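Local atomic coordinates of orotidine 5'-phosphate decarboxylase (Streptomyces avermitilis, PDB entry 3V75), a protein that probably catalyses the decarboxylation of orotidine 5'-phosphate to UMP, the last step of de novo UMP biosynthesis. Residues A112-I123 with L141-L152; R38-H48 with H78-F89. One frame throughout, in Å; residues are numbered along the deposited sequence.

Contact 1: residues A112-I123 with L141-L152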
loop_
_atom_site.group_PDB
_atom_site.type_symbol
_atom_site.label_atom_id
_atom_site.label_comp_id
_atom_site.label_asym_id
_atom_site.label_seq_id
_atom_site.Cartn_x
_atom_site.Cartn_y
_atom_site.Cartn_z
ATOM N N ALA A 112 11.038 -8.836 -20.531
ATOM C CA ALA A 112 9.832 -8.051 -20.295
ATOM C C ALA A 112 10.111 -7.016 -19.201
ATOM O O ALA A 112 10.886 -7.300 -18.271
ATOM C CB ALA A 112 8.704 -8.925 -19.864
ATOM N N LEU A 113 9.528 -5.827 -19.326
ATOM C CA LEU A 113 9.559 -4.869 -18.226
ATOM C C LEU A 113 8.544 -5.320 -17.209
ATOM O O LEU A 113 7.525 -5.913 -17.571
ATOM C CB LEU A 113 9.219 -3.468 -18.738
ATOM C CG LEU A 113 10.255 -2.941 -19.744
ATOM C CD1 LEU A 113 9.822 -1.581 -20.263
ATOM C CD2 LEU A 113 11.623 -2.805 -19.078
ATOM N N VAL A 114 8.784 -5.024 -15.938
ATOM C CA VAL A 114 7.838 -5.360 -14.878
ATOM C C VAL A 114 7.427 -4.118 -14.100
ATOM O O VAL A 114 8.276 -3.419 -13.529
ATOM C CB VAL A 114 8.432 -6.404 -13.914
ATOM C CG1 VAL A 114 7.502 -6.635 -12.699
ATOM C CG2 VAL A 114 8.667 -7.731 -14.674
ATOM N N VAL A 115 6.126 -3.866 -14.082
ATOM C CA VAL A 115 5.540 -2.833 -13.264
ATOM C C VAL A 115 4.947 -3.523 -12.061
ATOM O O VAL A 115 3.969 -4.282 -12.179
ATOM C CB VAL A 115 4.425 -2.083 -14.032
ATOM C CG1 VAL A 115 3.701 -1.103 -13.096
ATOM C CG2 VAL A 115 5.030 -1.390 -15.230
HETATM N N MSE A 116 5.520 -3.271 -10.884
HETATM C CA MSE A 116 5.009 -3.884 -9.670
HETATM C C MSE A 116 3.761 -3.111 -9.232
HETATM O O MSE A 116 3.851 -1.933 -8.817
HETATM C CB MSE A 116 6.066 -3.859 -8.580
HETATM C CG MSE A 116 5.520 -4.311 -7.235
HETATM SE SE MSE A 116 5.074 -6.225 -7.194
HETATM C CE MSE A 116 6.848 -6.900 -7.507
ATOM N N ASP A 117 2.581 -3.733 -9.303
ATOM C CA ASP A 117 1.383 -3.039 -8.847
ATOM C C ASP A 117 1.131 -3.376 -7.384
ATOM O O ASP A 117 0.505 -4.396 -7.024
ATOM C CB ASP A 117 0.167 -3.370 -9.728
ATOM C CG ASP A 117 -0.946 -2.408 -9.546
ATOM O OD1 ASP A 117 -0.925 -1.606 -8.561
ATOM O OD2 ASP A 117 -1.892 -2.391 -10.378
ATOM N N ALA A 118 1.677 -2.509 -6.531
ATOM C CA ALA A 118 1.624 -2.699 -5.081
ATOM C C ALA A 118 0.987 -1.489 -4.372
ATOM O O ALA A 118 0.686 -1.545 -3.161
ATOM C CB ALA A 118 3.027 -2.955 -4.555
ATOM N N LYS A 119 0.771 -0.405 -5.120
ATOM C CA LYS A 119 0.079 0.794 -4.594
ATOM C C LYS A 119 0.558 1.169 -3.191
ATOM O O LYS A 119 -0.235 1.302 -2.251
ATOM C CB LYS A 119 -1.446 0.643 -4.660
ATOM C CG LYS A 119 -1.955 0.528 -6.117
ATOM C CD LYS A 119 -3.480 0.529 -6.127
ATOM C CE LYS A 119 -4.049 0.348 -7.572
ATOM N NZ LYS A 119 -3.718 -1.022 -8.123
ATOM N N ARG A 120 1.875 1.333 -3.067
ATOM C CA ARG A 120 2.450 1.680 -1.749
ATOM C C ARG A 120 2.426 3.179 -1.551
ATOM O O ARG A 120 2.513 3.965 -2.501
ATOM C CB ARG A 120 3.901 1.182 -1.645
ATOM C CG ARG A 120 4.048 -0.335 -1.872
ATOM C CD ARG A 120 3.185 -1.142 -0.893
ATOM N NE ARG A 120 3.663 -2.538 -0.752
ATOM C CZ ARG A 120 2.947 -3.658 -0.941
ATOM N NH1 ARG A 120 1.667 -3.591 -1.343
ATOM N NH2 ARG A 120 3.534 -4.832 -0.717
ATOM N N GLY A 121 2.381 3.596 -0.296
ATOM C CA GLY A 121 2.445 5.022 -0.014
ATOM C C GLY A 121 2.652 5.238 1.472
ATOM O O GLY A 121 1.790 4.864 2.277
ATOM N N ASP A 122 3.790 5.828 1.837
ATOM C CA ASP A 122 4.085 6.109 3.239
ATOM C C ASP A 122 5.053 7.314 3.293
ATOM O O ASP A 122 5.218 8.021 2.287
ATOM C CB ASP A 122 4.658 4.858 3.929
ATOM C CG ASP A 122 4.266 4.758 5.405
ATOM O OD1 ASP A 122 4.424 5.779 6.137
ATOM O OD2 ASP A 122 3.778 3.683 5.830
ATOM N N ILE A 123 5.682 7.542 4.442
ATOM C CA ILE A 123 6.409 8.786 4.687
ATOM C C ILE A 123 7.876 8.504 5.003
ATOM O O ILE A 123 8.201 7.507 5.681
ATOM C CB ILE A 123 5.754 9.447 5.934
ATOM C CG1 ILE A 123 4.388 10.047 5.520
ATOM C CG2 ILE A 123 6.616 10.444 6.639
ATOM C CD1 ILE A 123 3.436 10.099 6.793
ATOM N N LEU A 141 12.837 -8.060 -4.928
ATOM C CA LEU A 141 11.620 -7.643 -5.682
ATOM C C LEU A 141 11.848 -6.516 -6.703
ATOM O O LEU A 141 10.885 -5.842 -7.111
ATOM C CB LEU A 141 10.451 -7.312 -4.747
ATOM C CG LEU A 141 9.942 -8.480 -3.898
ATOM C CD1 LEU A 141 9.262 -7.976 -2.618
ATOM C CD2 LEU A 141 8.940 -9.274 -4.721
ATOM N N PHE A 142 13.110 -6.304 -7.111
ATOM C CA PHE A 142 13.440 -5.198 -8.021
ATOM C C PHE A 142 12.558 -5.242 -9.261
ATOM O O PHE A 142 12.527 -6.262 -9.961
ATOM C CB PHE A 142 14.903 -5.236 -8.472
ATOM C CG PHE A 142 15.286 -4.104 -9.428
ATOM C CD1 PHE A 142 15.009 -2.781 -9.119
ATOM C CD2 PHE A 142 15.940 -4.375 -10.622
ATOM C CE1 PHE A 142 15.362 -1.731 -9.989
ATOM C CE2 PHE A 142 16.346 -3.325 -11.478
ATOM C CZ PHE A 142 16.021 -2.017 -11.179
ATOM N N SER A 143 11.890 -4.132 -9.536
ATOM C CA SER A 143 10.965 -4.005 -10.657
ATOM C C SER A 143 11.314 -2.739 -11.442
ATOM O O SER A 143 11.940 -1.813 -10.915
ATOM C CB SER A 143 9.521 -3.928 -10.130
ATOM O OG SER A 143 9.184 -5.103 -9.388
ATOM N N ASP A 144 10.890 -2.671 -12.704
ATOM C CA ASP A 144 11.195 -1.504 -13.521
ATOM C C ASP A 144 10.366 -0.290 -13.136
ATOM O O ASP A 144 10.760 0.848 -13.392
ATOM C CB ASP A 144 10.968 -1.864 -14.985
ATOM C CG ASP A 144 11.909 -2.934 -15.412
ATOM O OD1 ASP A 144 13.123 -2.621 -15.534
ATOM O OD2 ASP A 144 11.487 -4.119 -15.556
ATOM N N ALA A 145 9.211 -0.516 -12.520
ATOM C CA ALA A 145 8.432 0.584 -11.958
ATOM C C ALA A 145 7.551 0.091 -10.833
ATOM O O ALA A 145 7.343 -1.119 -10.686
ATOM C CB ALA A 145 7.582 1.285 -13.050
ATOM N N LEU A 146 7.012 1.031 -10.050
ATOM C CA LEU A 146 6.182 0.697 -8.902
ATOM C C LEU A 146 4.972 1.592 -8.928
ATOM O O LEU A 146 5.109 2.805 -9.135
ATOM C CB LEU A 146 6.982 0.968 -7.615
ATOM C CG LEU A 146 6.241 0.781 -6.298
ATOM C CD1 LEU A 146 5.792 -0.679 -6.036
ATOM C CD2 LEU A 146 7.124 1.354 -5.117
ATOM N N THR A 147 3.784 1.038 -8.692
ATOM C CA THR A 147 2.614 1.895 -8.502
ATOM C C THR A 147 2.612 2.401 -7.051
ATOM O O THR A 147 2.871 1.637 -6.090
ATOM C CB THR A 147 1.257 1.180 -8.814
ATOM O OG1 THR A 147 1.106 0.063 -7.933
ATOM C CG2 THR A 147 1.210 0.693 -10.297
ATOM N N VAL A 148 2.277 3.686 -6.904
ATOM C CA VAL A 148 2.251 4.347 -5.584
ATOM C C VAL A 148 1.013 5.190 -5.428
ATOM O O VAL A 148 0.464 5.725 -6.411
ATOM C CB VAL A 148 3.519 5.224 -5.330
ATOM C CG1 VAL A 148 4.772 4.341 -5.304
ATOM C CG2 VAL A 148 3.674 6.314 -6.416
ATOM N N SER A 149 0.561 5.312 -4.190
ATOM C CA SER A 149 -0.660 6.053 -3.888
ATOM C C SER A 149 -0.197 7.389 -3.258
ATOM O O SER A 149 0.749 7.407 -2.449
ATOM C CB SER A 149 -1.492 5.173 -2.944
ATOM O OG SER A 149 -2.783 5.693 -2.631
ATOM N N PRO A 150 -0.756 8.520 -3.687
ATOM C CA PRO A 150 -0.278 9.810 -3.156
ATOM C C PRO A 150 -1.210 10.409 -2.117
ATOM O O PRO A 150 -1.211 11.652 -2.021
ATOM C CB PRO A 150 -0.232 10.672 -4.392
ATOM C CG PRO A 150 -1.491 10.191 -5.177
ATOM C CD PRO A 150 -1.542 8.689 -4.929
ATOM N N TYR A 151 -1.933 9.631 -1.325
ATOM C CA TYR A 151 -2.831 10.191 -0.321
ATOM C C TYR A 151 -2.074 11.115 0.672
ATOM O O TYR A 151 -2.630 12.079 1.208
ATOM C CB TYR A 151 -3.626 9.087 0.443
ATOM C CG TYR A 151 -4.656 9.619 1.393
ATOM C CD1 TYR A 151 -5.972 10.003 0.937
ATOM C CD2 TYR A 151 -4.388 9.819 2.745
ATOM C CE1 TYR A 151 -6.917 10.517 1.814
ATOM C CE2 TYR A 151 -5.321 10.357 3.625
ATOM C CZ TYR A 151 -6.663 10.688 3.161
ATOM O OH TYR A 151 -7.562 11.265 4.053
ATOM N N LEU A 152 -0.809 10.771 0.939
ATOM C CA LEU A 152 -0.006 11.540 1.904
ATOM C C LEU A 152 0.679 12.751 1.240
ATOM O O LEU A 152 1.386 13.519 1.917
ATOM C CB LEU A 152 1.009 10.617 2.591
ATOM C CG LEU A 152 0.347 9.438 3.288
ATOM C CD1 LEU A 152 1.384 8.430 3.781
ATOM C CD2 LEU A 152 -0.483 9.905 4.479
HETATM O O HOH W 1 12.974 -5.800 -17.337
#
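Thr-147 and Asp-117 meet where the pairing of two parallel barrel strands shifts register at a beta bulge. At Thr-147, CB lies 3.5 Å from Asp-117 OD1, and its two branches diverge from there. CG2 reaches back across CG1 of Val-115 and also touches the carboxylate of Asp-117. OG1, held between the backbone N and the carbonyl carbon (chi1 61°), gives its proton to Asp-117 OD1 at 2.7 Å, arriving from above the carboxylate plane. The same OG1 accepts from Lys-119 N at 2.9 Å, and weakly from Ala-118 N, so the hydroxyl serves N-H groups within the bulge while donating to the carboxylate. Lys-119 NZ reaches Asp-117 OD1 from the opposite face of the carboxylate at 2.9 Å; it also pairs with Asp-122 of the second subunit. Lys-119 is the predicted proton donor; Thr-147, binding its partner Asp-117, is likely to limit the turning of the carboxylate from the second shell.

Regular pairing flanks the bulge: Thr-147 N to Met-116 O at 3.0 Å before it, Ser-149 N to Arg-120 O after it. At the start, Asp-144 OD2 takes Val-114 N through its anti lone pair at 2.9 Å, while its OD1 bridges to Arg-30 and Arg-108. Selenomethionine Met-116 and Leu-146 pack together on the outer face against Phe-134 of helix 124-134, which links strands 113-120 and 145-148 as a right-handed beta-alpha-beta crossover, with strand 170-176 alongside.

Contact 2: residues R38-H48 with H78-F89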
loop_
_atom_site.group_PDB
_atom_site.type_symbol
_atom_site.label_atom_id
_atom_site.label_comp_id
_atom_site.label_asym_id
_atom_site.label_seq_id
_atom_site.Cartn_x
_atom_site.Cartn_y
_atom_site.Cartn_z
ATOM N N ARG A 38 8.125 -4.688 -28.992
ATOM C CA ARG A 38 7.272 -5.839 -28.730
ATOM C C ARG A 38 5.791 -5.537 -28.889
ATOM O O ARG A 38 4.968 -6.464 -28.839
ATOM C CB ARG A 38 7.523 -6.379 -27.314
ATOM C CG ARG A 38 8.900 -6.978 -27.144
ATOM C CD ARG A 38 9.018 -7.628 -25.795
ATOM N NE ARG A 38 10.289 -8.347 -25.652
ATOM C CZ ARG A 38 10.556 -9.189 -24.651
ATOM N NH1 ARG A 38 9.633 -9.422 -23.707
ATOM N NH2 ARG A 38 11.734 -9.824 -24.609
ATOM N N GLY A 39 5.451 -4.254 -29.023
ATOM C CA GLY A 39 4.061 -3.839 -29.183
ATOM C C GLY A 39 3.532 -3.184 -27.916
ATOM O O GLY A 39 4.033 -3.432 -26.793
ATOM N N PRO A 40 2.519 -2.328 -28.073
ATOM C CA PRO A 40 2.027 -1.533 -26.944
ATOM C C PRO A 40 1.039 -2.324 -26.060
ATOM O O PRO A 40 -0.184 -2.150 -26.152
ATOM C CB PRO A 40 1.350 -0.331 -27.625
ATOM C CG PRO A 40 0.886 -0.906 -28.934
ATOM C CD PRO A 40 1.931 -1.919 -29.354
ATOM N N LEU A 41 1.572 -3.126 -25.157
ATOM C CA LEU A 41 0.724 -3.924 -24.303
ATOM C C LEU A 41 1.432 -4.257 -22.996
ATOM O O LEU A 41 2.619 -4.608 -22.993
ATOM C CB LEU A 41 0.350 -5.234 -25.011
ATOM C CG LEU A 41 -0.617 -6.162 -24.233
ATOM C CD1 LEU A 41 -1.932 -5.474 -24.093
ATOM C CD2 LEU A 41 -0.770 -7.529 -24.912
ATOM N N CYS A 42 0.675 -4.170 -21.902
ATOM C CA CYS A 42 1.088 -4.670 -20.598
ATOM C C CYS A 42 0.087 -5.748 -20.202
ATOM O O CYS A 42 -1.123 -5.531 -20.301
ATOM C CB CYS A 42 1.009 -3.515 -19.584
ATOM S SG CYS A 42 1.414 -3.985 -17.902
ATOM N N VAL A 43 0.580 -6.901 -19.771
ATOM C CA VAL A 43 -0.305 -7.998 -19.374
ATOM C C VAL A 43 -0.247 -8.147 -17.872
ATOM O O VAL A 43 0.850 -8.271 -17.293
ATOM C CB VAL A 43 0.080 -9.328 -20.078
ATOM C CG1 VAL A 43 -0.776 -10.487 -19.543
ATOM C CG2 VAL A 43 -0.084 -9.198 -21.591
ATOM N N GLY A 44 -1.395 -8.132 -17.212
ATOM C CA GLY A 44 -1.415 -8.321 -15.768
ATOM C C GLY A 44 -0.984 -9.732 -15.414
ATOM O O GLY A 44 -1.202 -10.695 -16.177
ATOM N N ILE A 45 -0.354 -9.898 -14.251
ATOM C CA ILE A 45 -0.176 -11.246 -13.716
ATOM C C ILE A 45 -1.042 -11.244 -12.459
ATOM O O ILE A 45 -0.645 -10.708 -11.390
ATOM C CB ILE A 45 1.282 -11.576 -13.397
ATOM C CG1 ILE A 45 2.169 -11.315 -14.614
ATOM C CG2 ILE A 45 1.419 -13.034 -12.923
ATOM C CD1 ILE A 45 3.670 -11.691 -14.416
ATOM N N ASP A 46 -2.252 -11.805 -12.596
ATOM C CA ASP A 46 -3.331 -11.613 -11.637
ATOM C C ASP A 46 -3.882 -12.947 -11.146
ATOM O O ASP A 46 -4.976 -13.362 -11.563
ATOM C CB ASP A 46 -4.480 -10.832 -12.306
ATOM C CG ASP A 46 -4.076 -9.444 -12.687
ATOM O OD1 ASP A 46 -3.416 -8.764 -11.887
ATOM O OD2 ASP A 46 -4.381 -9.012 -13.819
ATOM N N PRO A 47 -3.124 -13.664 -10.305
ATOM C CA PRO A 47 -3.538 -15.015 -9.900
ATOM C C PRO A 47 -4.570 -14.953 -8.772
ATOM O O PRO A 47 -4.331 -15.478 -7.664
ATOM C CB PRO A 47 -2.230 -15.667 -9.410
ATOM C CG PRO A 47 -1.415 -14.452 -8.919
ATOM C CD PRO A 47 -1.740 -13.349 -9.917
ATOM N N HIS A 48 -5.704 -14.309 -9.018
ATOM C CA HIS A 48 -6.789 -14.369 -8.034
ATOM C C HIS A 48 -7.500 -15.707 -8.086
ATOM O O HIS A 48 -7.365 -16.474 -9.057
ATOM C CB HIS A 48 -7.781 -13.203 -8.165
ATOM C CG HIS A 48 -8.230 -12.910 -9.558
ATOM N ND1 HIS A 48 -9.080 -13.743 -10.266
ATOM C CD2 HIS A 48 -7.991 -11.841 -10.361
ATOM C CE1 HIS A 48 -9.336 -13.200 -11.445
ATOM N NE2 HIS A 48 -8.678 -12.051 -11.535
ATOM N N HIS A 78 7.568 -12.178 -25.261
ATOM C CA HIS A 78 6.681 -11.640 -26.292
ATOM C C HIS A 78 6.001 -10.372 -25.934
ATOM O O HIS A 78 5.617 -9.609 -26.813
ATOM C CB HIS A 78 5.669 -12.712 -26.710
ATOM C CG HIS A 78 6.357 -13.982 -27.090
ATOM N ND1 HIS A 78 7.201 -14.061 -28.185
ATOM C CD2 HIS A 78 6.432 -15.183 -26.468
ATOM C CE1 HIS A 78 7.744 -15.270 -28.235
ATOM N NE2 HIS A 78 7.297 -15.972 -27.206
ATOM N N VAL A 79 5.872 -10.091 -24.652
ATOM C CA VAL A 79 5.136 -8.882 -24.254
ATOM C C VAL A 79 6.061 -7.804 -23.750
ATOM O O VAL A 79 7.114 -8.098 -23.153
ATOM C CB VAL A 79 4.028 -9.112 -23.155
ATOM C CG1 VAL A 79 2.979 -10.148 -23.630
ATOM C CG2 VAL A 79 4.648 -9.495 -21.822
ATOM N N ALA A 80 5.691 -6.559 -24.043
ATOM C CA ALA A 80 6.515 -5.416 -23.632
ATOM C C ALA A 80 6.629 -5.324 -22.106
ATOM O O ALA A 80 7.725 -5.092 -21.574
ATOM C CB ALA A 80 5.979 -4.112 -24.193
ATOM N N VAL A 81 5.509 -5.489 -21.408
ATOM C CA VAL A 81 5.448 -5.209 -19.978
ATOM C C VAL A 81 4.542 -6.232 -19.309
ATOM O O VAL A 81 3.514 -6.633 -19.891
ATOM C CB VAL A 81 4.832 -3.798 -19.722
ATOM C CG1 VAL A 81 4.978 -3.369 -18.251
ATOM C CG2 VAL A 81 5.443 -2.753 -20.650
ATOM N N PHE A 82 4.889 -6.647 -18.092
ATOM C CA PHE A 82 3.950 -7.354 -17.206
ATOM C C PHE A 82 3.620 -6.512 -16.006
ATOM O O PHE A 82 4.462 -5.709 -15.562
ATOM C CB PHE A 82 4.584 -8.601 -16.610
ATOM C CG PHE A 82 4.705 -9.755 -17.557
ATOM C CD1 PHE A 82 3.554 -10.388 -18.067
ATOM C CD2 PHE A 82 5.949 -10.286 -17.865
ATOM C CE1 PHE A 82 3.671 -11.510 -18.897
ATOM C CE2 PHE A 82 6.073 -11.419 -18.675
ATOM C CZ PHE A 82 4.930 -12.020 -19.216
ATOM N N LYS A 83 2.443 -6.723 -15.425
ATOM C CA LYS A 83 2.073 -6.032 -14.191
ATOM C C LYS A 83 1.554 -7.038 -13.181
ATOM O O LYS A 83 0.360 -7.327 -13.134
ATOM C CB LYS A 83 1.041 -4.939 -14.468
ATOM C CG LYS A 83 0.669 -4.122 -13.210
ATOM C CD LYS A 83 -0.196 -2.918 -13.529
ATOM C CE LYS A 83 -1.655 -3.278 -13.817
ATOM N NZ LYS A 83 -2.389 -3.837 -12.644
ATOM N N PRO A 84 2.447 -7.611 -12.365
ATOM C CA PRO A 84 1.931 -8.448 -11.276
ATOM C C PRO A 84 1.186 -7.595 -10.272
ATOM O O PRO A 84 1.630 -6.487 -9.962
ATOM C CB PRO A 84 3.193 -9.025 -10.619
ATOM C CG PRO A 84 4.293 -8.088 -11.052
ATOM C CD PRO A 84 3.914 -7.522 -12.380
ATOM N N GLN A 85 0.079 -8.116 -9.747
ATOM C CA GLN A 85 -0.663 -7.449 -8.676
ATOM C C GLN A 85 -0.261 -8.105 -7.362
ATOM O O GLN A 85 -0.615 -9.237 -7.082
ATOM C CB GLN A 85 -2.185 -7.541 -8.914
ATOM C CG GLN A 85 -3.060 -7.107 -7.749
ATOM C CD GLN A 85 -2.604 -5.793 -7.152
ATOM O OE1 GLN A 85 -2.095 -5.765 -6.006
ATOM N NE2 GLN A 85 -2.762 -4.707 -7.901
ATOM N N SER A 86 0.490 -7.344 -6.560
ATOM C CA SER A 86 1.082 -7.849 -5.328
ATOM C C SER A 86 0.053 -8.503 -4.403
ATOM O O SER A 86 0.368 -9.506 -3.758
ATOM C CB SER A 86 1.765 -6.688 -4.591
ATOM O OG SER A 86 2.516 -7.182 -3.505
ATOM N N ALA A 87 -1.149 -7.942 -4.302
ATOM C CA ALA A 87 -2.110 -8.458 -3.323
ATOM C C ALA A 87 -2.407 -9.943 -3.495
ATOM O O ALA A 87 -2.637 -10.661 -2.533
ATOM C CB ALA A 87 -3.427 -7.661 -3.363
ATOM N N PHE A 88 -2.441 -10.393 -4.754
ATOM C CA PHE A 88 -2.804 -11.785 -5.024
ATOM C C PHE A 88 -1.710 -12.763 -4.594
ATOM O O PHE A 88 -1.979 -13.942 -4.417
ATOM C CB PHE A 88 -3.169 -11.981 -6.503
ATOM C CG PHE A 88 -4.337 -11.126 -6.938
ATOM C CD1 PHE A 88 -5.495 -11.066 -6.175
ATOM C CD2 PHE A 88 -4.285 -10.398 -8.119
ATOM C CE1 PHE A 88 -6.593 -10.248 -6.605
ATOM C CE2 PHE A 88 -5.351 -9.616 -8.519
ATOM C CZ PHE A 88 -6.483 -9.545 -7.754
ATOM N N PHE A 89 -0.485 -12.256 -4.432
ATOM C CA PHE A 89 0.636 -13.037 -3.915
ATOM C C PHE A 89 0.673 -12.905 -2.370
ATOM O O PHE A 89 0.887 -13.881 -1.654
ATOM C CB PHE A 89 1.942 -12.522 -4.550
ATOM C CG PHE A 89 2.010 -12.727 -6.029
ATOM C CD1 PHE A 89 2.685 -13.834 -6.565
ATOM C CD2 PHE A 89 1.372 -11.840 -6.888
ATOM C CE1 PHE A 89 2.741 -14.052 -7.944
ATOM C CE2 PHE A 89 1.425 -12.039 -8.284
ATOM C CZ PHE A 89 2.119 -13.161 -8.810
HETATM O O HOH W 2 3.693 -6.249 -26.038
HETATM O O HOH W 3 6.336 -9.262 -29.361
HETATM O O HOH W 4 -2.027 -6.527 -12.337
#
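Phe-88 and His-48 form a T-shaped pair, the imidazole edge turned to the phenyl face with planes at 75° and centroids 5.2 Å apart. His-48 CB lies over the same ring, 3.8 Å from its centroid; chi1 of 46° sets CG between the backbone N and the carbonyl carbon and brings the imidazole alongside the phenyl. Further CH-pi contacts set Pro-47 CG over the face of Phe-89 and Ile-45 CD1 over that of Phe-82, 4.2 Å from its centroid. Replacing Phe-88 by alanine would keep the CB contact to Pro-47 but would probably leave the His-48 imidazole without its aromatic partner and open a gap beside Asp-46 CA.

Backbone hydrogen bonds join the parallel strands 42-45 and 81-84, among them Val-43 N to Val-81 O and Ile-45 N to Lys-83 O, both 2.9 Å. Beyond them, Arg-38 NH1 gives a bond of 2.9 Å to Val-79 O, which lies in the guanidinium plane; NH1 also binds Gly-76 O.

Cys-42 SG touches Lys-83 CB at 3.6 Å. Water 4 lies between Lys-83 NZ, salt-bridged to Asp-117, and Asp-46 OD1; Asp-46 OD2 binds Ser-270. Pro-47, Phe-82 and Phe-89 thus give helix 61-75 an apolar side, while the inner face combines apolar Cys-42 and Val-81 with the Lys-83 amine.

Contacts 1 and 2 share one sheet: strand 81-84 of contact 2 is the neighbour of strand 113-120 of contact 1, so the strands run 42-45, 81-84, 113-120, 145-148 round half of the TIM barrel. Their centres are 13 Å apart. Leu-113 O and Phe-82 N, 2.8 Å apart, are probably hydrogen-bonded. The charged junction is a salt bridge of 2.7 Å from Lys-83 NZ to Asp-117 OD2, placing one lysine from each contact on the same aspartate. This Lys-Asp-Lys cluster, completed by Asp-122 of the second subunit, matches the active-site charge network of OMP decarboxylases. The Gln-85 side chain comes within about 4 Å of that of Lys-119.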